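Local coordinates for inosine-uridine preferring nucleoside hydrolase family protein (PDB 2C40) that belongs to the inosine-uridine preferring nucleoside hydrolase family and holds a calcium ion and alpha-D-ribofuranose in one pocket, at residues A[77-80]-A[81-84]; A[164-167]-A[168-171]; A[181-184]-A[185-188]. One frame throughout, in Å; residues are numbered along the deposited sequence.

Contact 1: A[77-80]-A[81-84]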
ATOM      1  N   TRP A  77      -5.731   2.224   8.858  1.00 48.20           N
ATOM      2  CA  TRP A  77      -6.584   1.219   8.192  1.00 48.98           C
ATOM      3  C   TRP A  77      -7.479   1.866   7.126  1.00 47.88           C
ATOM      4  O   TRP A  77      -7.658   1.361   6.015  1.00 47.83           O
ATOM      5  CB  TRP A  77      -7.490   0.569   9.234  1.00 51.54           C
ATOM      6  CG  TRP A  77      -6.787  -0.232  10.280  1.00 54.08           C
ATOM      7  CD1 TRP A  77      -5.428  -0.245  10.568  1.00 55.01           C
ATOM      8  CD2 TRP A  77      -7.411  -1.119  11.227  1.00 53.19           C
ATOM      9  NE1 TRP A  77      -5.197  -1.103  11.623  1.00 56.00           N
ATOM     10  CE2 TRP A  77      -6.391  -1.655  12.035  1.00 55.38           C
ATOM     11  CE3 TRP A  77      -8.735  -1.514  11.457  1.00 55.35           C
ATOM     12  CZ2 TRP A  77      -6.658  -2.556  13.065  1.00 56.09           C
ATOM     13  CZ3 TRP A  77      -8.998  -2.413  12.470  1.00 55.73           C
ATOM     14  CH2 TRP A  77      -7.970  -2.924  13.264  1.00 55.09           C
ATOM     15  N   ARG A  78      -8.002   3.024   7.471  1.00 46.86           N
ATOM     16  CA  ARG A  78      -8.914   3.760   6.589  1.00 46.43           C
ATOM     17  C   ARG A  78      -8.338   4.235   5.231  1.00 45.40           C
ATOM     18  O   ARG A  78      -9.099   4.498   4.290  1.00 45.37           O
ATOM     19  CB  ARG A  78      -9.484   4.962   7.357  1.00 46.57           C
ATOM     20  CG  ARG A  78     -10.222   4.552   8.628  1.00 46.50           C
ATOM     21  CD  ARG A  78     -10.847   5.771   9.244  1.00 46.35           C
ATOM     22  NE  ARG A  78     -11.814   6.326   8.315  1.00 46.60           N
ATOM     23  CZ  ARG A  78     -12.341   7.553   8.390  1.00 47.18           C
ATOM     24  NH1 ARG A  78     -11.998   8.377   9.360  1.00 49.20           N
ATOM     25  NH2 ARG A  78     -13.210   7.959   7.484  1.00 42.96           N
ATOM     26  N   MET A  79      -7.026   4.341   5.135  1.00 44.65           N
ATOM     27  CA  MET A  79      -6.360   4.823   3.928  1.00 44.46           C
ATOM     28  C   MET A  79      -6.393   3.833   2.760  1.00 44.04           C
ATOM     29  O   MET A  79      -6.169   4.219   1.621  1.00 43.89           O
ATOM     30  CB  MET A  79      -4.877   5.132   4.240  1.00 44.42           C
ATOM     31  CG  MET A  79      -4.617   6.330   5.140  1.00 46.12           C
ATOM     32  SD  MET A  79      -5.261   7.917   4.559  1.00 48.26           S
ATOM     33  CE  MET A  79      -4.017   8.497   3.398  1.00 45.83           C
ATOM     34  N   HIS A  80      -6.643   2.560   3.040  1.00 44.03           N
ATOM     35  CA  HIS A  80      -6.371   1.468   2.095  1.00 43.22           C
ATOM     36  C   HIS A  80      -7.096   1.591   0.750  1.00 43.79           C
ATOM     37  O   HIS A  80      -6.534   1.202  -0.319  1.00 44.12           O
ATOM     38  CB  HIS A  80      -6.672   0.125   2.755  1.00 43.26           C
ATOM     39  CG  HIS A  80      -5.670  -0.269   3.793  1.00 42.17           C
ATOM     40  ND1 HIS A  80      -5.811  -1.388   4.578  1.00 40.69           N
ATOM     41  CD2 HIS A  80      -4.529   0.339   4.205  1.00 43.98           C
ATOM     42  CE1 HIS A  80      -4.773  -1.492   5.390  1.00 45.29           C
ATOM     43  NE2 HIS A  80      -3.974  -0.457   5.180  1.00 46.53           N
ATOM     44  N   ALA A  81      -8.301   2.174   0.798  1.00 42.72           N
ATOM     45  CA  ALA A  81      -9.094   2.475  -0.401  1.00 42.29           C
ATOM     46  C   ALA A  81      -8.398   3.400  -1.363  1.00 41.04           C
ATOM     47  O   ALA A  81      -8.571   3.226  -2.560  1.00 40.77           O
ATOM     48  CB  ALA A  81     -10.468   3.066  -0.002  1.00 42.61           C
ATOM     49  N   PHE A  82      -7.630   4.386  -0.854  1.00 41.41           N
ATOM     50  CA  PHE A  82      -6.843   5.288  -1.700  1.00 40.86           C
ATOM     51  C   PHE A  82      -5.940   4.509  -2.615  1.00 41.49           C
ATOM     52  O   PHE A  82      -5.832   4.797  -3.794  1.00 41.86           O
ATOM     53  CB  PHE A  82      -6.029   6.294  -0.885  1.00 41.31           C
ATOM     54  CG  PHE A  82      -6.869   7.381  -0.245  1.00 41.60           C
ATOM     55  CD1 PHE A  82      -7.187   7.343   1.112  1.00 41.95           C
ATOM     56  CD2 PHE A  82      -7.385   8.424  -1.022  1.00 42.18           C
ATOM     57  CE1 PHE A  82      -7.966   8.334   1.699  1.00 40.95           C
ATOM     58  CE2 PHE A  82      -8.164   9.439  -0.446  1.00 41.33           C
ATOM     59  CZ  PHE A  82      -8.458   9.392   0.915  1.00 42.53           C
ATOM     60  N   TYR A  83      -5.360   3.446  -2.082  1.00 42.48           N
ATOM     61  CA  TYR A  83      -4.428   2.638  -2.804  1.00 42.87           C
ATOM     62  C   TYR A  83      -5.129   1.788  -3.805  1.00 41.45           C
ATOM     63  O   TYR A  83      -4.706   1.760  -4.950  1.00 41.04           O
ATOM     64  CB  TYR A  83      -3.541   1.817  -1.850  1.00 45.57           C
ATOM     65  CG  TYR A  83      -3.061   2.628  -0.643  1.00 48.25           C
ATOM     66  CD1 TYR A  83      -3.003   2.056   0.635  1.00 51.78           C
ATOM     67  CD2 TYR A  83      -2.752   3.984  -0.763  1.00 50.98           C
ATOM     68  CE1 TYR A  83      -2.588   2.807   1.739  1.00 52.72           C
ATOM     69  CE2 TYR A  83      -2.351   4.753   0.342  1.00 51.52           C
ATOM     70  CZ  TYR A  83      -2.274   4.156   1.578  1.00 52.06           C
ATOM     71  OH  TYR A  83      -1.858   4.896   2.652  1.00 52.29           O
ATOM     72  N   VAL A  84      -6.214   1.120  -3.421  1.00 40.96           N
ATOM     73  CA  VAL A  84      -6.924   0.282  -4.377  1.00 41.05           C
ATOM     74  C   VAL A  84      -7.457   1.126  -5.554  1.00 40.83           C
ATOM     75  O   VAL A  84      -7.294   0.730  -6.709  1.00 40.84           O
ATOM     76  CB  VAL A  84      -8.065  -0.526  -3.729  1.00 41.53           C
ATOM     77  CG1 VAL A  84      -8.832  -1.300  -4.790  1.00 40.69           C
ATOM     78  CG2 VAL A  84      -7.495  -1.468  -2.673  1.00 42.53           C
TER
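His80, Met79 and Tyr83 meet where helix 75-78 gives way to the first turn of helix 80-85. The carbonyl of His80 accepts two backbone N-H groups: Val84 N at 3.1 Å from His80 O, and a weak bond from Tyr83 N. The imidazole brings CD2 within 4.0 Å of Tyr83 CE1, which lies near the plane at the edge of the His80 ring, while Trp77 O lies over one face. Tyr83 reaches back along the chain. Its CG is anti to its own carbonyl carbon (chi1 -42°), which brings the phenol ring across the turn with Met79 O over the centre of one face and OH 3.4 Å from Met79 CB. That same carbonyl takes Phe82 N, at 2.9 Å from Met79 O. Bends at chi2 (-58°) and chi3 (-82°) accompany the approach of Met79 SD to 4.0 Å from Phe82 CE1, an oblique Met-aromatic contact. Helix 12-21 meets the turn through Val12, which touches both His80 and Val84, while helix 41-55 offers Pro43 to Ala81 and Phe82. Phe82 also packs on Pro232 and Tyr83 on Ala229, both of the second subunit, placing helix 80-85 at the dimer contact.

Contact 2: A[164-167]-A[168-171]. With RIB (alpha-D-ribofuranose), chain D.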
ATOM      1  N   PRO A 164      -8.750   3.329  23.556  1.00 41.51           N
ATOM      2  CA  PRO A 164      -9.128   3.937  24.833  1.00 41.82           C
ATOM      3  C   PRO A 164     -10.657   3.844  25.088  1.00 41.71           C
ATOM      4  O   PRO A 164     -11.475   3.712  24.149  1.00 41.59           O
ATOM      5  CB  PRO A 164      -8.653   5.383  24.671  1.00 42.36           C
ATOM      6  CG  PRO A 164      -7.560   5.305  23.657  1.00 41.01           C
ATOM      7  CD  PRO A 164      -8.073   4.296  22.679  1.00 41.72           C
ATOM      8  N   GLU A 165     -11.009   3.840  26.349  1.00 42.22           N
ATOM      9  CA  GLU A 165     -12.380   3.640  26.833  1.00 43.29           C
ATOM     10  C   GLU A 165     -12.943   2.229  26.634  1.00 43.41           C
ATOM     11  O   GLU A 165     -14.058   1.984  27.020  1.00 44.22           O
ATOM     12  CB  GLU A 165     -13.379   4.611  26.206  1.00 43.33           C
ATOM     13  CG  GLU A 165     -13.007   6.063  26.224  1.00 44.64           C
ATOM     14  CD  GLU A 165     -14.173   6.983  25.735  1.00 42.79           C
ATOM     15  OE1 GLU A 165     -14.731   6.746  24.667  1.00 43.48           O
ATOM     16  OE2 GLU A 165     -14.530   7.945  26.411  1.00 42.09           O
ATOM     17  N   HIS A 166     -12.209   1.302  26.040  1.00 43.00           N
ATOM     18  CA  HIS A 166     -12.762   0.015  25.785  1.00 42.48           C
ATOM     19  C   HIS A 166     -12.047  -1.095  26.554  1.00 42.27           C
ATOM     20  O   HIS A 166     -10.840  -1.025  26.715  1.00 41.48           O
ATOM     21  CB  HIS A 166     -12.710  -0.249  24.276  1.00 42.87           C
ATOM     22  CG  HIS A 166     -13.561  -1.403  23.889  1.00 41.76           C
ATOM     23  ND1 HIS A 166     -13.054  -2.525  23.294  1.00 43.16           N
ATOM     24  CD2 HIS A 166     -14.865  -1.650  24.120  1.00 40.27           C
ATOM     25  CE1 HIS A 166     -14.018  -3.407  23.135  1.00 41.25           C
ATOM     26  NE2 HIS A 166     -15.129  -2.899  23.620  1.00 44.52           N
ATOM     27  N   ASP A 167     -12.787  -2.121  26.989  1.00 41.42           N
ATOM     28  CA  ASP A 167     -12.216  -3.252  27.737  1.00 41.37           C
ATOM     29  C   ASP A 167     -11.620  -4.387  26.885  1.00 41.34           C
ATOM     30  O   ASP A 167     -11.180  -5.387  27.430  1.00 41.89           O
ATOM     31  CB  ASP A 167     -13.271  -3.840  28.692  1.00 41.22           C
ATOM     32  CG  ASP A 167     -14.439  -4.502  27.950  1.00 40.82           C
ATOM     33  OD1 ASP A 167     -14.388  -4.651  26.713  1.00 38.76           O
ATOM     34  OD2 ASP A 167     -15.413  -4.877  28.613  1.00 40.40           O
ATOM     35  N   GLY A 168     -11.627  -4.244  25.570  1.00 41.52           N
ATOM     36  CA  GLY A 168     -10.966  -5.167  24.668  1.00 41.59           C
ATOM     37  C   GLY A 168     -11.730  -6.444  24.374  1.00 41.82           C
ATOM     38  O   GLY A 168     -11.109  -7.472  24.108  1.00 42.21           O
ATOM     39  N   THR A 169     -13.065  -6.390  24.430  1.00 41.13           N
ATOM     40  CA  THR A 169     -13.911  -7.571  24.284  1.00 40.22           C
ATOM     41  C   THR A 169     -14.795  -7.537  23.035  1.00 40.59           C
ATOM     42  O   THR A 169     -15.476  -8.507  22.744  1.00 40.44           O
ATOM     43  CB  THR A 169     -14.790  -7.720  25.568  1.00 40.52           C
ATOM     44  OG1 THR A 169     -15.510  -6.514  25.818  1.00 39.95           O
ATOM     45  CG2 THR A 169     -13.939  -7.980  26.793  1.00 39.28           C
ATOM     46  N   ALA A 170     -14.792  -6.427  22.293  1.00 40.71           N
ATOM     47  CA  ALA A 170     -15.639  -6.256  21.108  1.00 40.81           C
ATOM     48  C   ALA A 170     -14.847  -6.431  19.808  1.00 41.47           C
ATOM     49  O   ALA A 170     -13.596  -6.330  19.772  1.00 41.74           O
ATOM     50  CB  ALA A 170     -16.285  -4.882  21.089  1.00 41.19           C
ATOM     51  N   GLU A 171     -15.607  -6.651  18.753  1.00 40.70           N
ATOM     52  CA  GLU A 171     -15.108  -6.698  17.395  1.00 41.16           C
ATOM     53  C   GLU A 171     -15.437  -5.337  16.757  1.00 41.23           C
ATOM     54  O   GLU A 171     -16.390  -4.667  17.170  1.00 41.00           O
ATOM     55  CB  GLU A 171     -15.760  -7.883  16.707  1.00 41.00           C
ATOM     56  CG  GLU A 171     -15.591  -7.970  15.250  1.00 42.23           C
ATOM     57  CD  GLU A 171     -16.498  -7.038  14.488  1.00 42.64           C
ATOM     58  OE1 GLU A 171     -15.996  -6.629  13.437  1.00 42.77           O
ATOM     59  OE2 GLU A 171     -17.659  -6.697  14.941  1.00 42.13           O
TER
HETATM   60  O5  RIB D1312     -13.378  -6.272  12.533  1.00 44.29           O
HETATM   61  C5  RIB D1312     -13.067  -6.770  11.201  1.00 48.59           C
HETATM   62  C4  RIB D1312     -13.447  -5.684  10.192  1.00 50.48           C
HETATM   63  O4  RIB D1312     -12.552  -4.576  10.422  1.00 52.51           O
HETATM   64  C3  RIB D1312     -13.409  -6.027   8.688  1.00 50.30           C
HETATM   65  O3  RIB D1312     -14.785  -6.065   8.187  1.00 42.52           O
HETATM   66  C2  RIB D1312     -12.422  -4.970   8.018  1.00 51.77           C
HETATM   67  O2  RIB D1312     -12.740  -4.200   6.768  1.00 45.22           O
HETATM   68  C1  RIB D1312     -12.091  -3.994   9.176  1.00 51.66           C
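The imidazole of His166 has Asp167 OD1 above one face, displaced toward the rim, and Ala170 N at its edge in the ring plane. Ala170 also meets that ring through its methyl, CB standing 3.4 Å from His166 CE1. Gly168 N comes in obliquely, 3.2 Å from His166 ND1. The side chain gets there because CG lies opposite the backbone N (chi1 -166°), which swings the ring along the following residues, and the chain from Gly168 to Ala170 curls round it. The same Asp167 carboxylate meets Thr169, the two side chains crossing at about a right angle. The hydroxyl OG1 of Thr169 donates to Asp167 OD1 at a modelled separation of 2.4 Å, so short that its exact length is doubtful, and Thr169 N adds a weak bond to Asp167 OD1. Arg278 ties this pair to the rest of the chain, with a salt bridge to Asp167 and a hydrogen bond to Thr169. Gly168 has a positive phi of 80°, which lets the chain turn between the two polar residues. At the far end, Glu171 OE1 accepts the hydroxyl O5 of alpha-D-ribofuranose at 2.8 Å. Glu171 is at the N-cap position of helix 172-176, and the same oxygen caps Asn173 N, while OE2 is bonded to Gly153 N and Ser174 OG. Asn160, from the loop, is also hydrogen-bonded to the sugar. The loop follows strand 145-151 and leads into helix 172-176, whose Phe175 meets the His166 ring and whose Asn173 also binds the sugar.

Contact 3: A[181-184]-A[185-188]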
ATOM      1  N   VAL A 181     -26.223  -2.159  16.195  1.00 40.99           N
ATOM      2  CA  VAL A 181     -26.226  -3.613  16.316  1.00 40.53           C
ATOM      3  C   VAL A 181     -27.445  -3.997  17.132  1.00 41.12           C
ATOM      4  O   VAL A 181     -28.214  -4.905  16.736  1.00 40.48           O
ATOM      5  CB  VAL A 181     -24.945  -4.187  16.960  1.00 40.51           C
ATOM      6  CG1 VAL A 181     -25.026  -5.696  17.000  1.00 41.55           C
ATOM      7  CG2 VAL A 181     -23.707  -3.774  16.189  1.00 39.31           C
ATOM      8  N   ALA A 182     -27.646  -3.278  18.237  1.00 41.40           N
ATOM      9  CA  ALA A 182     -28.821  -3.462  19.087  1.00 41.92           C
ATOM     10  C   ALA A 182     -30.141  -3.350  18.319  1.00 42.40           C
ATOM     11  O   ALA A 182     -30.991  -4.233  18.430  1.00 42.47           O
ATOM     12  CB  ALA A 182     -28.776  -2.502  20.242  1.00 41.55           C
ATOM     13  N   ARG A 183     -30.300  -2.284  17.548  1.00 42.99           N
ATOM     14  CA  ARG A 183     -31.469  -2.082  16.664  1.00 43.90           C
ATOM     15  C   ARG A 183     -31.710  -3.220  15.654  1.00 43.47           C
ATOM     16  O   ARG A 183     -32.856  -3.670  15.416  1.00 42.65           O
ATOM     17  CB  ARG A 183     -31.202  -0.900  15.806  1.00 44.08           C
ATOM     18  CG  ARG A 183     -31.829   0.289  16.237  1.00 50.59           C
ATOM     19  CD  ARG A 183     -33.075   0.584  15.388  1.00 55.98           C
ATOM     20  NE  ARG A 183     -33.946   1.397  16.226  1.00 59.54           N
ATOM     21  CZ  ARG A 183     -33.624   2.596  16.691  1.00 59.30           C
ATOM     22  NH1 ARG A 183     -32.477   3.165  16.348  1.00 60.48           N
ATOM     23  NH2 ARG A 183     -34.474   3.247  17.475  1.00 59.24           N
ATOM     24  N   VAL A 184     -30.626  -3.644  15.007  1.00 43.21           N
ATOM     25  CA  VAL A 184     -30.722  -4.757  14.048  1.00 43.33           C
ATOM     26  C   VAL A 184     -31.115  -6.006  14.834  1.00 43.28           C
ATOM     27  O   VAL A 184     -32.040  -6.758  14.447  1.00 44.72           O
ATOM     28  CB  VAL A 184     -29.429  -4.961  13.271  1.00 43.61           C
ATOM     29  CG1 VAL A 184     -29.475  -6.255  12.477  1.00 44.41           C
ATOM     30  CG2 VAL A 184     -29.159  -3.757  12.359  1.00 44.20           C
ATOM     31  N   TRP A 185     -30.482  -6.195  15.983  1.00 43.10           N
ATOM     32  CA  TRP A 185     -30.784  -7.344  16.820  1.00 43.35           C
ATOM     33  C   TRP A 185     -32.255  -7.367  17.274  1.00 43.62           C
ATOM     34  O   TRP A 185     -32.798  -8.452  17.446  1.00 42.75           O
ATOM     35  CB  TRP A 185     -29.890  -7.391  18.049  1.00 43.06           C
ATOM     36  CG  TRP A 185     -28.790  -8.435  18.095  1.00 44.42           C
ATOM     37  CD1 TRP A 185     -28.581  -9.348  19.096  1.00 44.08           C
ATOM     38  CD2 TRP A 185     -27.744  -8.650  17.145  1.00 44.03           C
ATOM     39  NE1 TRP A 185     -27.491 -10.098  18.835  1.00 43.81           N
ATOM     40  CE2 TRP A 185     -26.944  -9.690  17.647  1.00 43.47           C
ATOM     41  CE3 TRP A 185     -27.403  -8.060  15.918  1.00 43.63           C
ATOM     42  CZ2 TRP A 185     -25.828 -10.156  16.976  1.00 40.91           C
ATOM     43  CZ3 TRP A 185     -26.321  -8.550  15.242  1.00 43.51           C
ATOM     44  CH2 TRP A 185     -25.542  -9.587  15.772  1.00 43.71           C
ATOM     45  N   GLU A 186     -32.898  -6.216  17.451  1.00 42.88           N
ATOM     46  CA  GLU A 186     -34.285  -6.242  17.854  1.00 44.48           C
ATOM     47  C   GLU A 186     -35.228  -6.492  16.661  1.00 43.91           C
ATOM     48  O   GLU A 186     -36.351  -6.904  16.867  1.00 45.29           O
ATOM     49  CB  GLU A 186     -34.681  -5.004  18.678  1.00 43.71           C
ATOM     50  CG  GLU A 186     -34.479  -3.690  17.980  1.00 47.97           C
ATOM     51  CD  GLU A 186     -35.066  -2.496  18.765  1.00 48.19           C
ATOM     52  OE1 GLU A 186     -36.305  -2.272  18.714  1.00 53.58           O
ATOM     53  OE2 GLU A 186     -34.279  -1.775  19.398  1.00 55.66           O
ATOM     54  N   ALA A 187     -34.787  -6.257  15.432  1.00 43.89           N
ATOM     55  CA  ALA A 187     -35.642  -6.496  14.258  1.00 43.82           C
ATOM     56  C   ALA A 187     -36.023  -7.979  14.108  1.00 43.69           C
ATOM     57  O   ALA A 187     -35.271  -8.908  14.497  1.00 42.84           O
ATOM     58  CB  ALA A 187     -34.954  -6.011  12.973  1.00 43.95           C
ATOM     59  N   ASN A 188     -37.189  -8.177  13.510  1.00 43.77           N
ATOM     60  CA  ASN A 188     -37.645  -9.493  13.123  1.00 44.18           C
ATOM     61  C   ASN A 188     -37.001  -9.923  11.785  1.00 44.10           C
ATOM     62  O   ASN A 188     -37.628  -9.913  10.719  1.00 44.02           O
ATOM     63  CB  ASN A 188     -39.181  -9.535  13.070  1.00 44.19           C
ATOM     64  CG  ASN A 188     -39.724 -10.935  12.917  1.00 45.04           C
ATOM     65  OD1 ASN A 188     -39.063 -11.918  13.226  1.00 49.99           O
ATOM     66  ND2 ASN A 188     -40.934 -11.029  12.442  1.00 46.08           N
TER
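Val181 and Trp185 form the closely packed side of this helix end, their side chains lying next to each other and pointing the same way. CG1 of Val181 sits over one face of the indole, displaced toward the rim, in a CH-pi contact 3.8 Å from the centroid of the six-membered ring. The nearest ring atom is CE3 of Trp185, 3.5 Å from Val181 CG1. This branch reaches the ring because it stands opposite the backbone N of Val181 (chi1 -178°). In the backbone, Trp185 N is hydrogen-bonded to Val181 O at 2.7 Å. Val269 of strand 261-269 touches both side chains, and Val184 packs on Leu131 of helix 129-137 and Leu148 of strand 145-151. Helix 178-186 is therefore one of the helices laid against the mixed, largely parallel sheet of the nucleoside hydrolase fold, its apolar side turned to the strands. The opposite character appears at Arg183 and Glu186. The base of Glu186 is close to the helix, CG lying 3.0 Å from Arg183 O with chi1 at 59°, between its own backbone N and carbonyl carbon. Its charged end is looser: Glu186 is exposed, and OE2 lies 4.5 Å from Arg183 NE, well out of the guanidinium plane, so the two feel each other as charges with no N-H aimed at the oxygen. Arg183 rests on Ala132 and Tyr136 of helix 129-137. The backbone also slackens here: Ala187 N makes a weak bond to Arg183 O and an ordinary one to Val184 O, 3.0 Å away, and Ala187 is the first residue to leave helical geometry.

Overall arrangement
The three contacts follow one another along the chain without touching. Contacts 1 and 3 are partly buried and lie on opposite sides of the chain's centre, their centres about 30 Å apart; contact 2 is a surface loop. Contact 1 joins two short helices beside the second subunit, and contact 3 closes a helix packed against the sheet; both rest on backbone hydrogen bonds and aromatic packing, sulfur-aromatic in one and CH-pi in the other. Contact 2 has no regular structure and relies on polar side chains and an arginine from elsewhere in the chain. Of the three, it alone contributes a residue to the ribofuranose pocket, while strand 145-151 precedes its loop and also packs against contact 3.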